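PDB 5GPC: transcriptional regulator (TetR/AcrR family), which binds DNA and probably acts as a transcriptional repressor. Local coordinates for residues V53-F58 and N112-L117. Numbering follows the deposited sequence.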
ATOM      1  N   VAL A  53      16.040   6.003  -2.652  1.00 36.17           N
ATOM      2  CA  VAL A  53      17.338   6.164  -2.013  1.00 39.77           C
ATOM      3  C   VAL A  53      18.265   5.061  -2.503  1.00 39.62           C
ATOM      4  O   VAL A  53      19.432   5.302  -2.806  1.00 43.11           O
ATOM      5  CB  VAL A  53      17.238   6.112  -0.473  1.00 39.62           C
ATOM      6  CG1 VAL A  53      18.622   6.218   0.159  1.00 35.92           C
ATOM      7  CG2 VAL A  53      16.323   7.208   0.044  1.00 34.70           C
ATOM      8  N   LEU A  54      17.723   3.851  -2.596  1.00 35.00           N
ATOM      9  CA  LEU A  54      18.485   2.689  -3.037  1.00 39.48           C
ATOM     10  C   LEU A  54      18.782   2.716  -4.532  1.00 40.20           C
ATOM     11  O   LEU A  54      19.766   2.133  -4.985  1.00 42.28           O
ATOM     12  CB  LEU A  54      17.738   1.407  -2.678  1.00 41.46           C
ATOM     13  CG  LEU A  54      18.038   0.902  -1.270  1.00 35.31           C
ATOM     14  CD1 LEU A  54      17.094  -0.216  -0.871  1.00 38.27           C
ATOM     15  CD2 LEU A  54      19.474   0.430  -1.223  1.00 31.28           C
ATOM     16  N   ILE A  55      17.927   3.386  -5.297  1.00 35.73           N
ATOM     17  CA  ILE A  55      18.160   3.540  -6.726  1.00 41.45           C
ATOM     18  C   ILE A  55      19.221   4.605  -6.972  1.00 42.15           C
ATOM     19  O   ILE A  55      20.178   4.379  -7.713  1.00 42.42           O
ATOM     20  CB  ILE A  55      16.871   3.911  -7.479  1.00 44.72           C
ATOM     21  CG1 ILE A  55      15.959   2.688  -7.598  1.00 42.36           C
ATOM     22  CG2 ILE A  55      17.194   4.451  -8.861  1.00 34.54           C
ATOM     23  CD1 ILE A  55      14.542   3.022  -7.999  1.00 47.44           C
ATOM     24  N   SER A  56      19.045   5.762  -6.339  1.00 40.70           N
ATOM     25  CA  SER A  56      19.999   6.860  -6.457  1.00 42.46           C
ATOM     26  C   SER A  56      21.379   6.431  -5.980  1.00 44.59           C
ATOM     27  O   SER A  56      22.392   6.817  -6.559  1.00 40.04           O
ATOM     28  CB  SER A  56      19.524   8.077  -5.661  1.00 40.60           C
ATOM     29  OG  SER A  56      18.191   8.418  -5.999  1.00 44.87           O
ATOM     30  N   LEU A  57      21.402   5.628  -4.921  1.00 40.97           N
ATOM     31  CA  LEU A  57      22.640   5.079  -4.386  1.00 37.59           C
ATOM     32  C   LEU A  57      23.397   4.327  -5.471  1.00 40.12           C
ATOM     33  O   LEU A  57      24.576   4.582  -5.711  1.00 43.78           O
ATOM     34  CB  LEU A  57      22.344   4.156  -3.199  1.00 40.93           C
ATOM     35  CG  LEU A  57      23.482   3.613  -2.331  1.00 38.09           C
ATOM     36  CD1 LEU A  57      22.938   3.250  -0.962  1.00 42.68           C
ATOM     37  CD2 LEU A  57      24.161   2.400  -2.953  1.00 39.48           C
ATOM     38  N   PHE A  58      22.709   3.398  -6.126  1.00 42.95           N
ATOM     39  CA  PHE A  58      23.335   2.565  -7.141  1.00 37.18           C
ATOM     40  C   PHE A  58      23.729   3.373  -8.373  1.00 37.67           C
ATOM     41  O   PHE A  58      24.752   3.101  -8.999  1.00 46.14           O
ATOM     42  CB  PHE A  58      22.407   1.420  -7.546  1.00 36.71           C
ATOM     43  CG  PHE A  58      23.057   0.409  -8.441  1.00 42.92           C
ATOM     44  CD1 PHE A  58      23.824  -0.614  -7.909  1.00 49.91           C
ATOM     45  CD2 PHE A  58      22.914   0.488  -9.816  1.00 42.74           C
ATOM     46  CE1 PHE A  58      24.431  -1.544  -8.731  1.00 47.62           C
ATOM     47  CE2 PHE A  58      23.519  -0.439 -10.642  1.00 47.53           C
ATOM     48  CZ  PHE A  58      24.277  -1.456 -10.100  1.00 50.27           C
ATOM     49  N   ASN A 112      14.101  -7.356  -6.507  1.00 78.17           N
ATOM     50  CA  ASN A 112      13.225  -7.881  -7.537  1.00 84.79           C
ATOM     51  C   ASN A 112      12.325  -6.756  -8.013  1.00 79.12           C
ATOM     52  O   ASN A 112      11.537  -6.905  -8.947  1.00 77.32           O
ATOM     53  CB  ASN A 112      12.393  -9.034  -6.996  1.00 87.45           C
ATOM     54  CG  ASN A 112      11.881  -8.765  -5.599  1.00 92.16           C
ATOM     55  OD1 ASN A 112      12.454  -7.970  -4.853  1.00100.31           O
ATOM     56  ND2 ASN A 112      10.775  -9.400  -5.251  1.00 99.27           N
ATOM     57  N   THR A 113      12.468  -5.621  -7.339  1.00 76.79           N
ATOM     58  CA  THR A 113      11.647  -4.444  -7.566  1.00 72.98           C
ATOM     59  C   THR A 113      12.196  -3.595  -8.713  1.00 61.00           C
ATOM     60  O   THR A 113      12.814  -4.123  -9.635  1.00 60.39           O
ATOM     61  CB  THR A 113      11.563  -3.600  -6.289  1.00 76.47           C
ATOM     62  OG1 THR A 113      12.889  -3.329  -5.815  1.00 72.14           O
ATOM     63  CG2 THR A 113      10.807  -4.355  -5.208  1.00 70.08           C
ATOM     64  N   GLU A 114      11.973  -2.285  -8.658  1.00 60.86           N
ATOM     65  CA  GLU A 114      12.467  -1.398  -9.708  1.00 63.53           C
ATOM     66  C   GLU A 114      13.977  -1.212  -9.585  1.00 61.33           C
ATOM     67  O   GLU A 114      14.649  -0.850 -10.552  1.00 59.12           O
ATOM     68  CB  GLU A 114      11.761  -0.038  -9.670  1.00 65.92           C
ATOM     69  CG  GLU A 114      12.173   0.887 -10.815  1.00 73.87           C
ATOM     70  CD  GLU A 114      11.439   2.212 -10.812  1.00 87.88           C
ATOM     71  OE1 GLU A 114      10.620   2.441  -9.899  1.00 96.54           O
ATOM     72  OE2 GLU A 114      11.685   3.024 -11.729  1.00 86.20           O
ATOM     73  N   LEU A 115      14.509  -1.459  -8.394  1.00 60.58           N
ATOM     74  CA  LEU A 115      15.952  -1.433  -8.206  1.00 54.35           C
ATOM     75  C   LEU A 115      16.584  -2.479  -9.117  1.00 54.34           C
ATOM     76  O   LEU A 115      17.590  -2.217  -9.774  1.00 46.42           O
ATOM     77  CB  LEU A 115      16.322  -1.686  -6.744  1.00 52.11           C
ATOM     78  CG  LEU A 115      17.805  -1.529  -6.398  1.00 49.66           C
ATOM     79  CD1 LEU A 115      18.329  -0.185  -6.877  1.00 47.22           C
ATOM     80  CD2 LEU A 115      18.033  -1.694  -4.904  1.00 47.33           C
ATOM     81  N   ARG A 116      15.965  -3.657  -9.166  1.00 57.76           N
ATOM     82  CA  ARG A 116      16.388  -4.732 -10.059  1.00 53.16           C
ATOM     83  C   ARG A 116      16.385  -4.266 -11.513  1.00 52.80           C
ATOM     84  O   ARG A 116      17.266  -4.631 -12.292  1.00 49.65           O
ATOM     85  CB  ARG A 116      15.479  -5.950  -9.890  1.00 54.74           C
ATOM     86  CG  ARG A 116      16.018  -7.241 -10.486  1.00 55.40           C
ATOM     87  CD  ARG A 116      17.262  -7.722  -9.755  1.00 61.42           C
ATOM     88  NE  ARG A 116      18.491  -7.359 -10.455  1.00 64.65           N
ATOM     89  CZ  ARG A 116      19.708  -7.722 -10.062  1.00 67.84           C
ATOM     90  NH1 ARG A 116      19.860  -8.460  -8.971  1.00 77.35           N
ATOM     91  NH2 ARG A 116      20.772  -7.349 -10.758  1.00 53.70           N
ATOM     92  N   LEU A 117      15.388  -3.461 -11.870  1.00 54.53           N
ATOM     93  CA  LEU A 117      15.319  -2.858 -13.197  1.00 41.06           C
ATOM     94  C   LEU A 117      16.524  -1.957 -13.441  1.00 46.08           C
ATOM     95  O   LEU A 117      17.217  -2.090 -14.448  1.00 45.68           O
ATOM     96  CB  LEU A 117      14.029  -2.047 -13.366  1.00 56.09           C
ATOM     97  CG  LEU A 117      12.673  -2.755 -13.316  1.00 63.44           C
ATOM     98  CD1 LEU A 117      11.548  -1.730 -13.319  1.00 62.45           C
ATOM     99  CD2 LEU A 117      12.520  -3.718 -14.481  1.00 64.19           C
TER
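Glu51 OE2, one turn before Leu54 and Ile55 on helix 50-62, accepts a hydrogen bond from Thr113 OG1 and weak ones from the backbone N atoms of Glu114 and Leu115. A carboxylate is thus set against the start of helix 114-139, where the helix dipole would probably favour its negative charge. Between the two segments themselves the contact is apolar, and Leu115 is its centre. With CG anti to the backbone N (chi1 -174°), Leu115 reaches across to helix 50-62 and its methyls part: CD2 lies 3.8 Å from Leu54 CB, whereas CD1 settles over the backbone, 3.7 Å from Ile55 CA. The same CD1 meets Ile55 CG1 at 3.8 Å, as the two side chains run past each other in opposite directions. Farther out on the same isoleucine, Ile55 CD1 comes to 4.3 Å from Glu114 CG, the aliphatic part of that acid. One turn on, Phe58 CB is 4.4 Å from Leu115 CD1. Leu54 also packs on Ile19 of helix 6-22, and Phe58 on Ile119 and Val122 of helix 114-139. Helix 50-62 thus packs on both helix 6-22 of the N-terminal DNA-binding domain and helix 114-139 of the C-terminal domain, the interdomain junction characteristic of the TetR fold.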